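Local coordinates for extracellular solute-binding protein family 1 (Kribbella flavida, PDB 5IXP) that probably binds a solute outside the membrane, perhaps a sugar, and hands it to an ABC transporter for import, at residues Asp165-Thr170 and Glu365-Val370; Arg199-Ile204 and Gln375-Ala380. All blocks are in the same frame, centred on the assembly; numbering follows the deposited sequence.

Contact 1. Residues Asp165-Thr170 and Glu365-Val370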
loop_
_atom_site.group_PDB
_atom_site.type_symbol
_atom_site.label_atom_id
_atom_site.label_comp_id
_atom_site.label_asym_id
_atom_site.label_seq_id
_atom_site.Cartn_x
_atom_site.Cartn_y
_atom_site.Cartn_z
ATOM N N ASP A 165 16.136 2.165 -4.475
ATOM C CA ASP A 165 15.869 3.086 -5.575
ATOM C C ASP A 165 15.767 4.544 -5.118
ATOM O O ASP A 165 16.299 5.428 -5.792
ATOM C CB ASP A 165 14.610 2.657 -6.342
ATOM C CG ASP A 165 13.369 2.562 -5.459
ATOM O OD1 ASP A 165 13.489 2.279 -4.251
ATOM O OD2 ASP A 165 12.261 2.756 -5.987
ATOM N N SER A 166 15.089 4.843 -4.005
ATOM C CA SER A 166 14.985 6.239 -3.580
ATOM C C SER A 166 14.815 6.339 -2.071
ATOM O O SER A 166 14.297 5.424 -1.420
ATOM C CB SER A 166 13.825 6.985 -4.276
ATOM O OG SER A 166 12.538 6.558 -3.826
ATOM N N ALA A 167 15.264 7.471 -1.523
ATOM C CA ALA A 167 15.044 7.750 -0.108
ATOM C C ALA A 167 13.556 7.830 0.212
ATOM O O ALA A 167 13.119 7.375 1.276
ATOM C CB ALA A 167 15.747 9.053 0.287
ATOM N N VAL A 168 12.762 8.408 -0.693
ATOM C CA VAL A 168 11.343 8.622 -0.405
ATOM C C VAL A 168 10.620 7.291 -0.221
ATOM O O VAL A 168 9.848 7.118 0.729
ATOM C CB VAL A 168 10.686 9.480 -1.504
ATOM C CG1 VAL A 168 9.159 9.406 -1.412
ATOM C CG2 VAL A 168 11.129 10.929 -1.367
ATOM N N LEU A 169 10.851 6.324 -1.115
ATOM C CA LEU A 169 10.145 5.051 -0.938
ATOM C C LEU A 169 10.606 4.327 0.325
ATOM O O LEU A 169 9.801 3.652 0.977
ATOM C CB LEU A 169 10.298 4.148 -2.165
ATOM C CG LEU A 169 9.478 4.540 -3.405
ATOM C CD1 LEU A 169 9.426 3.397 -4.420
ATOM C CD2 LEU A 169 8.070 4.980 -3.028
ATOM N N THR A 170 11.882 4.467 0.700
ATOM C CA THR A 170 12.329 3.907 1.971
ATOM C C THR A 170 11.629 4.593 3.139
ATOM O O THR A 170 11.247 3.942 4.123
ATOM C CB THR A 170 13.851 4.034 2.099
ATOM O OG1 THR A 170 14.484 3.475 0.939
ATOM C CG2 THR A 170 14.353 3.312 3.352
ATOM N N GLU A 365 8.658 15.581 -0.162
ATOM C CA GLU A 365 9.300 16.561 -1.035
ATOM C C GLU A 365 10.629 17.000 -0.444
ATOM O O GLU A 365 11.639 17.084 -1.157
ATOM C CB GLU A 365 8.385 17.773 -1.264
ATOM C CG GLU A 365 7.201 17.474 -2.187
ATOM C CD GLU A 365 6.212 18.621 -2.304
ATOM O OE1 GLU A 365 6.413 19.666 -1.650
ATOM O OE2 GLU A 365 5.222 18.474 -3.055
ATOM N N ALA A 366 10.654 17.253 0.867
ATOM C CA ALA A 366 11.893 17.662 1.516
ATOM C C ALA A 366 12.938 16.556 1.444
ATOM O O ALA A 366 14.111 16.815 1.150
ATOM C CB ALA A 366 11.617 18.059 2.967
ATOM N N LEU A 367 12.532 15.311 1.705
ATOM C CA LEU A 367 13.495 14.220 1.663
ATOM C C LEU A 367 14.039 14.021 0.249
ATOM O O LEU A 367 15.228 13.736 0.074
ATOM C CB LEU A 367 12.862 12.938 2.203
ATOM C CG LEU A 367 13.802 11.736 2.299
ATOM C CD1 LEU A 367 15.046 12.078 3.112
ATOM C CD2 LEU A 367 13.055 10.552 2.913
ATOM N N ALA A 368 13.188 14.195 -0.769
ATOM C CA ALA A 368 13.654 14.088 -2.148
ATOM C C ALA A 368 14.689 15.161 -2.463
ATOM O O ALA A 368 15.655 14.905 -3.189
ATOM C CB ALA A 368 12.474 14.178 -3.120
ATOM N N ARG A 369 14.503 16.374 -1.933
ATOM C CA ARG A 369 15.495 17.425 -2.155
ATOM C C ARG A 369 16.840 17.051 -1.542
ATOM O O ARG A 369 17.891 17.307 -2.137
ATOM C CB ARG A 369 14.994 18.760 -1.604
ATOM C CG ARG A 369 13.834 19.371 -2.412
ATOM C CD ARG A 369 13.559 20.817 -2.004
ATOM N NE ARG A 369 13.230 20.959 -0.584
ATOM C CZ ARG A 369 12.000 20.907 -0.080
ATOM N NH1 ARG A 369 10.948 20.697 -0.873
ATOM N NH2 ARG A 369 11.818 21.061 1.228
ATOM N N VAL A 370 16.829 16.427 -0.361
ATOM C CA VAL A 370 18.074 15.929 0.226
ATOM C C VAL A 370 18.668 14.833 -0.645
ATOM O O VAL A 370 19.868 14.837 -0.948
ATOM C CB VAL A 370 17.841 15.419 1.657
ATOM C CG1 VAL A 370 19.138 14.857 2.215
ATOM C CG2 VAL A 370 17.315 16.531 2.542
#
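A167 and V168 pack against L367 and A368 in a small apolar helix-to-helix contact, where the first turn of helix 167-175 lies against the C-terminal part of helix 356-371. The backbones come close, with CA of V168 6.2 Å from CA of A368. L367 carries its CG anti to the backbone N (chi1 -176°), which sends the branched end toward A167: CG sits 3.9 Å from A167 CB, while the CD2 methyl comes to 3.6 Å from A167 O. V168 meets the neighbouring helix with one branch. Its CG2, anti to the carbonyl carbon, lies 3.9 Å from A368 CB and equally near the backbone N of A368. An alanine in place of L367 would probably open a gap beside A167 and take away packing from W201, which touches the same leucine from helix 195-209. Polar groups fix the helix start itself. S166 is its N-cap, with OG accepting from L169 N at 3.2 Å in a nearly straight bond (167°), and D371, just past V370, takes the N-H of A167 on its carboxylate. I204 and T208 also touch A167. The arrangement is that of a serine-capped helix start packed by small and branched side chains among the helices of a periplasmic-binding-protein-type fold.

Contact 2. Residues Arg199-Ile204 and Gln375-Ala380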
loop_
_atom_site.group_PDB
_atom_site.type_symbol
_atom_site.label_atom_id
_atom_site.label_comp_id
_atom_site.label_asym_id
_atom_site.label_seq_id
_atom_site.Cartn_x
_atom_site.Cartn_y
_atom_site.Cartn_z
ATOM N N ARG A 199 14.192 10.615 13.989
ATOM C CA ARG A 199 15.179 9.541 13.952
ATOM C C ARG A 199 15.079 8.746 12.656
ATOM O O ARG A 199 16.103 8.329 12.096
ATOM C CB ARG A 199 15.035 8.634 15.174
ATOM C CG ARG A 199 15.787 9.189 16.371
ATOM C CD ARG A 199 15.958 8.182 17.485
ATOM N NE ARG A 199 16.510 8.819 18.671
ATOM C CZ ARG A 199 16.968 8.153 19.724
ATOM N NH1 ARG A 199 16.942 6.825 19.730
ATOM N NH2 ARG A 199 17.456 8.812 20.770
ATOM N N THR A 200 13.852 8.516 12.178
ATOM C CA THR A 200 13.646 7.886 10.878
ATOM C C THR A 200 14.283 8.710 9.770
ATOM O O THR A 200 15.013 8.183 8.921
ATOM C CB THR A 200 12.146 7.720 10.626
ATOM O OG1 THR A 200 11.580 6.896 11.650
ATOM C CG2 THR A 200 11.884 7.098 9.262
ATOM N N TRP A 201 13.990 10.011 9.758
ATOM C CA TRP A 201 14.624 10.933 8.818
ATOM C C TRP A 201 16.145 10.820 8.883
ATOM O O TRP A 201 16.815 10.648 7.854
ATOM C CB TRP A 201 14.163 12.360 9.142
ATOM C CG TRP A 201 14.846 13.478 8.386
ATOM C CD1 TRP A 201 16.042 14.077 8.696
ATOM C CD2 TRP A 201 14.341 14.169 7.235
ATOM N NE1 TRP A 201 16.320 15.079 7.792
ATOM C CE2 TRP A 201 15.292 15.161 6.888
ATOM C CE3 TRP A 201 13.179 14.047 6.461
ATOM C CZ2 TRP A 201 15.116 16.023 5.796
ATOM C CZ3 TRP A 201 13.007 14.898 5.371
ATOM C CH2 TRP A 201 13.972 15.872 5.048
ATOM N N ASP A 202 16.710 10.896 10.092
ATOM C CA ASP A 202 18.165 10.875 10.223
ATOM C C ASP A 202 18.758 9.594 9.656
ATOM O O ASP A 202 19.806 9.624 8.997
ATOM C CB ASP A 202 18.579 11.039 11.684
ATOM C CG ASP A 202 18.383 12.452 12.186
ATOM O OD1 ASP A 202 18.250 13.370 11.355
ATOM O OD2 ASP A 202 18.371 12.647 13.410
ATOM N N GLN A 203 18.103 8.456 9.901
ATOM C CA GLN A 203 18.657 7.182 9.454
ATOM C C GLN A 203 18.632 7.065 7.931
ATOM O O GLN A 203 19.579 6.541 7.330
ATOM C CB GLN A 203 17.896 6.030 10.112
ATOM C CG GLN A 203 18.530 4.672 9.923
ATOM C CD GLN A 203 17.922 3.619 10.847
ATOM O OE1 GLN A 203 16.776 3.745 11.277
ATOM N NE2 GLN A 203 18.699 2.587 11.168
ATOM N N ILE A 204 17.561 7.539 7.286
ATOM C CA ILE A 204 17.520 7.501 5.829
ATOM C C ILE A 204 18.497 8.505 5.238
ATOM O O ILE A 204 19.170 8.216 4.241
ATOM C CB ILE A 204 16.091 7.750 5.322
ATOM C CG1 ILE A 204 15.177 6.669 5.867
ATOM C CG2 ILE A 204 16.048 7.759 3.789
ATOM C CD1 ILE A 204 13.727 6.917 5.536
ATOM N N GLN A 375 19.232 20.368 -1.292
ATOM C CA GLN A 375 19.079 21.048 -0.014
ATOM C C GLN A 375 19.740 20.184 1.048
ATOM O O GLN A 375 19.682 18.954 0.965
ATOM C CB GLN A 375 17.597 21.285 0.319
ATOM C CG GLN A 375 17.347 22.206 1.503
ATOM C CD GLN A 375 15.866 22.458 1.755
ATOM O OE1 GLN A 375 15.014 21.633 1.411
ATOM N NE2 GLN A 375 15.551 23.613 2.350
ATOM N N SER A 376 20.376 20.825 2.027
ATOM C CA SER A 376 20.971 20.069 3.121
ATOM C C SER A 376 19.885 19.449 3.999
ATOM O O SER A 376 18.724 19.874 4.004
ATOM C CB SER A 376 21.876 20.953 3.981
ATOM O OG SER A 376 21.104 21.813 4.804
ATOM N N SER A 377 20.290 18.425 4.756
ATOM C CA SER A 377 19.359 17.710 5.625
ATOM C C SER A 377 18.716 18.644 6.643
ATOM O O SER A 377 17.499 18.610 6.851
ATOM C CB SER A 377 20.081 16.563 6.337
ATOM O OG SER A 377 19.303 16.075 7.428
ATOM N N SER A 378 19.519 19.479 7.308
ATOM C CA SER A 378 18.943 20.327 8.345
ATOM C C SER A 378 18.010 21.377 7.747
ATOM O O SER A 378 16.943 21.648 8.304
ATOM C CB SER A 378 20.049 20.984 9.171
ATOM O OG SER A 378 20.613 22.054 8.448
ATOM N N ALA A 379 18.380 21.970 6.606
ATOM C CA ALA A 379 17.509 22.971 5.988
ATOM C C ALA A 379 16.219 22.339 5.475
ATOM O O ALA A 379 15.138 22.929 5.587
ATOM C CB ALA A 379 18.237 23.686 4.849
ATOM N N ALA A 380 16.315 21.137 4.910
ATOM C CA ALA A 380 15.113 20.471 4.416
ATOM C C ALA A 380 14.183 20.088 5.560
ATOM O O ALA A 380 12.954 20.182 5.431
ATOM C CB ALA A 380 15.502 19.242 3.599
HETATM O O HOH W 1 20.112 13.985 9.536
#
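The indole of W201 reaches from helix 195-209 toward the first turn of helix 377-392 and meets it along its edge. CG stands anti to the backbone N (chi1 173°), carrying the ring out from its own helix so that NE1 and the six-membered ring both arrive at the neighbour. NE1 donates to S377 OG at 3.2 Å; the hydroxyl oxygen lies 18° out of the indole plane and the bond is somewhat bent, 154° at the hydrogen. Farther along the same edge, A380 CB sits near the ring plane, 3.9 Å from CZ2, so one rim of the indole is matched by a polar and then an apolar neighbour a turn apart. With chi1 at 165°, S377 turns its OG to where W201 NE1 and a water, 3.1 Å from that oxygen, both meet it. The same water donates to D202 OD1 at 2.7 Å, tying the acid beside W201 to the serine; that carboxylate oxygen also forms a salt bridge with K198. S376 caps the helix, its OG accepting from A379 N at 3.3 Å. A366 and V370 of helix 356-371 touch the indole too, and W381 meets it with planes at about 60°. This is a tryptophan wedged among helices, its N-H held by a serine in the first turn beyond an N-cap, in the helical part of a solute-binding-protein fold.

The centres of contacts 1 and 2 lie about 10 Å apart, on the same side of the chain's centre. Along the chain their segments alternate: 165-170, 199-204, 365-370, 375-380. Helices 167-175 and 195-209 are consecutive, as are 356-371 and 377-392, so two successive helices from mid-chain pack against the last two. The contacts touch directly: V370 CG2 packs 3.4 Å from A380 CB, W201 CH2 lies 3.7 Å from L367 N, and a probable hydrogen bond joins R369 NE to Q375 OE1 at 2.8 Å. Together they knit the C-terminal helices onto chain some 170 to 195 residues earlier, so that four helices from two distant parts of the chain pack together.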